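Local coordinates for S.cerevisiae chromosome XVI reading frame ORF YPL253c (Saccharomyces cerevisiae, PDB 2O0A), which partners the minus-end-directed kinesin Kar3, recruits it to microtubules and with it cross-links antiparallel microtubules, and carries a kinesin-like motor domain lacking a nucleotide-binding site, at residues Ile50-Ser55 / Lys278-Ser283. Numbering follows the deposited sequence.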
ATOM      1  N   ILE A  50      -5.182   7.882  17.085  1.00 20.98           N
ATOM      2  CA  ILE A  50      -4.277   7.240  18.036  1.00 21.35           C
ATOM      3  C   ILE A  50      -3.635   8.361  18.851  1.00 21.88           C
ATOM      4  O   ILE A  50      -3.031   9.280  18.289  1.00 21.77           O
ATOM      5  CB  ILE A  50      -3.180   6.394  17.351  1.00 20.80           C
ATOM      6  CG1 ILE A  50      -3.815   5.358  16.420  1.00 20.79           C
ATOM      7  CG2 ILE A  50      -2.274   5.715  18.400  1.00 21.61           C
ATOM      8  CD1 ILE A  50      -2.802   4.612  15.560  1.00 19.40           C
ATOM      9  N   THR A  51      -3.797   8.280  20.165  1.00 22.94           N
ATOM     10  CA  THR A  51      -3.276   9.293  21.076  1.00 23.92           C
ATOM     11  C   THR A  51      -2.201   8.707  21.980  1.00 24.32           C
ATOM     12  O   THR A  51      -2.409   7.659  22.587  1.00 23.60           O
ATOM     13  CB  THR A  51      -4.406   9.856  21.959  1.00 23.86           C
ATOM     14  OG1 THR A  51      -5.411  10.453  21.130  1.00 24.86           O
ATOM     15  CG2 THR A  51      -3.869  10.908  22.925  1.00 24.03           C
ATOM     16  N   GLN A  52      -1.056   9.388  22.055  1.00 25.78           N
ATOM     17  CA  GLN A  52       0.008   9.010  22.989  1.00 27.13           C
ATOM     18  C   GLN A  52      -0.397   9.460  24.391  1.00 27.67           C
ATOM     19  O   GLN A  52      -0.606  10.644  24.630  1.00 28.29           O
ATOM     20  CB  GLN A  52       1.340   9.634  22.572  1.00 26.95           C
ATOM     21  CG  GLN A  52       2.015   8.956  21.387  1.00 27.67           C
ATOM     22  CD  GLN A  52       3.234   9.711  20.879  0.60 27.77           C
ATOM     23  OE1 GLN A  52       3.363  10.920  21.083  1.00 29.84           O
ATOM     24  NE2 GLN A  52       4.133   8.997  20.206  0.80 28.43           N
ATOM     25  N   GLY A  53      -0.526   8.502  25.306  1.00 28.59           N
ATOM     26  CA  GLY A  53      -1.123   8.747  26.626  1.00 29.31           C
ATOM     27  C   GLY A  53      -0.381   9.670  27.576  1.00 29.72           C
ATOM     28  O   GLY A  53      -0.998  10.266  28.466  0.70 29.78           O
ATOM     29  N   LEU A  54       0.934   9.785  27.403  1.00 30.02           N
ATOM     30  CA  LEU A  54       1.746  10.615  28.294  1.00 30.30           C
ATOM     31  C   LEU A  54       2.120  11.957  27.665  1.00 30.65           C
ATOM     32  O   LEU A  54       2.078  12.988  28.337  0.70 30.70           O
ATOM     33  CB  LEU A  54       2.990   9.868  28.781  1.00 30.28           C
ATOM     34  CG  LEU A  54       2.832   8.495  29.435  1.00 30.49           C
ATOM     35  CD1 LEU A  54       4.203   7.946  29.800  1.00 30.48           C
ATOM     36  CD2 LEU A  54       1.899   8.518  30.652  1.00 30.93           C
ATOM     37  N   SER A  55       2.476  11.946  26.382  1.00 30.74           N
ATOM     38  CA  SER A  55       2.744  13.188  25.650  1.00 30.89           C
ATOM     39  C   SER A  55       1.437  13.917  25.322  1.00 30.67           C
ATOM     40  O   SER A  55       1.426  15.127  25.072  0.70 30.99           O
ATOM     41  CB  SER A  55       3.500  12.890  24.360  1.00 30.98           C
ATOM     42  OG  SER A  55       2.604  12.464  23.349  1.00 31.13           O
ATOM     43  N   LYS A 278       7.939   6.889  15.832  1.00 21.30           N
ATOM     44  CA  LYS A 278       8.488   7.366  14.566  1.00 21.28           C
ATOM     45  C   LYS A 278       7.462   7.237  13.444  1.00 19.95           C
ATOM     46  O   LYS A 278       7.280   8.168  12.649  1.00 20.08           O
ATOM     47  CB  LYS A 278       9.749   6.582  14.214  1.00 21.92           C
ATOM     48  CG  LYS A 278      10.971   7.016  15.020  1.00 25.07           C
ATOM     49  CD  LYS A 278      11.879   7.886  14.197  1.00 28.24           C
ATOM     50  CE  LYS A 278      13.348   7.725  14.609  1.00 29.64           C
ATOM     51  NZ  LYS A 278      13.598   8.094  16.035  1.00 30.58           N
ATOM     52  N   LEU A 279       6.787   6.088  13.396  1.00 19.71           N
ATOM     53  CA  LEU A 279       5.744   5.864  12.392  1.00 19.18           C
ATOM     54  C   LEU A 279       4.559   6.820  12.579  1.00 18.47           C
ATOM     55  O   LEU A 279       3.994   7.316  11.600  1.00 17.75           O
ATOM     56  CB  LEU A 279       5.312   4.383  12.331  1.00 18.80           C
ATOM     57  CG  LEU A 279       6.121   3.459  11.386  1.00 19.94           C
ATOM     58  CD1 LEU A 279       7.618   3.408  11.696  1.00 20.41           C
ATOM     59  CD2 LEU A 279       5.545   2.036  11.296  1.00 21.42           C
ATOM     60  N   LEU A 280       4.199   7.123  13.827  1.00 18.03           N
ATOM     61  CA  LEU A 280       3.173   8.146  14.060  1.00 18.33           C
ATOM     62  C   LEU A 280       3.634   9.507  13.541  1.00 18.51           C
ATOM     63  O   LEU A 280       2.891  10.199  12.867  1.00 18.87           O
ATOM     64  CB  LEU A 280       2.788   8.217  15.543  1.00 17.95           C
ATOM     65  CG  LEU A 280       2.073   6.985  16.103  1.00 19.32           C
ATOM     66  CD1 LEU A 280       2.025   7.080  17.617  1.00 17.22           C
ATOM     67  CD2 LEU A 280       0.661   6.851  15.509  1.00 19.45           C
ATOM     68  N   THR A 281       4.882   9.885  13.823  1.00 19.00           N
ATOM     69  CA  THR A 281       5.407  11.144  13.290  1.00 19.87           C
ATOM     70  C   THR A 281       5.336  11.214  11.758  1.00 19.49           C
ATOM     71  O   THR A 281       4.928  12.221  11.183  1.00 20.10           O
ATOM     72  CB  THR A 281       6.838  11.397  13.798  1.00 20.34           C
ATOM     73  OG1 THR A 281       6.789  11.543  15.219  1.00 21.83           O
ATOM     74  CG2 THR A 281       7.436  12.667  13.164  1.00 21.56           C
ATOM     75  N   ILE A 282       5.710  10.125  11.105  1.00 19.43           N
ATOM     76  CA  ILE A 282       5.684  10.061   9.647  1.00 19.56           C
ATOM     77  C   ILE A 282       4.262  10.188   9.126  1.00 19.46           C
ATOM     78  O   ILE A 282       4.026  10.884   8.138  1.00 19.47           O
ATOM     79  CB  ILE A 282       6.391   8.795   9.142  1.00 19.73           C
ATOM     80  CG1 ILE A 282       7.875   8.893   9.515  1.00 21.32           C
ATOM     81  CG2 ILE A 282       6.221   8.636   7.621  1.00 19.27           C
ATOM     82  CD1 ILE A 282       8.689   7.665   9.257  1.00 21.13           C
ATOM     83  N   SER A 283       3.322   9.565   9.831  1.00 19.66           N
ATOM     84  CA  SER A 283       1.912   9.644   9.454  1.00 20.35           C
ATOM     85  C   SER A 283       1.437  11.096   9.409  1.00 21.38           C
ATOM     86  O   SER A 283       0.627  11.465   8.556  1.00 21.27           O
ATOM     87  CB  SER A 283       1.041   8.780  10.378  1.00 20.88           C
ATOM     88  OG  SER A 283       0.794   9.407  11.630  1.00 21.12           O
TER
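Leu280 reaches from its helix with one methyl for each of two strand residues. CD2 meets the end of Ile50, 4.1 Å from CD1, the two side chains crossing at about a right angle. CD1 lies 3.8 Å from NE2 of Gln52, whose side chain comes from the opposite direction; the methyl sits obliquely off the amide plane, beside the nitrogen. With CG anti to its own carbonyl carbon (chi1 -67°), Leu280 brings its two methyls to the strand.

The Gln52 amide is fixed mainly through its oxygen. OE1 accepts a hydrogen bond from Ser55 OG at 2.8 Å, the donor tilted 27° from the carbonyl plane, while NE2 makes a weak one to Asn277 OD1, one residue ahead of 278-283. Beyond CG the chain runs extended (chi2 172°), which carries the amide across to the helix. A leucine here would probably leave the Ser55 hydroxyl and the Asn277 carboxamide without these partners. On the helix, Ser283 OG bonds back to Leu280 O at 2.6 Å, in the carbonyl plane and on a lone pair.

Tyr59 of strand 58-60 packs against both Gln52 and Leu280, and Ile50 also touches Leu270 of strand 265-270. The contact thus lays the middle strand of the small antiparallel sheet 41-44, 49-52, 58-60 against helix 276-289, which follows strand 265-270 of the central sheet in this motor-homology domain.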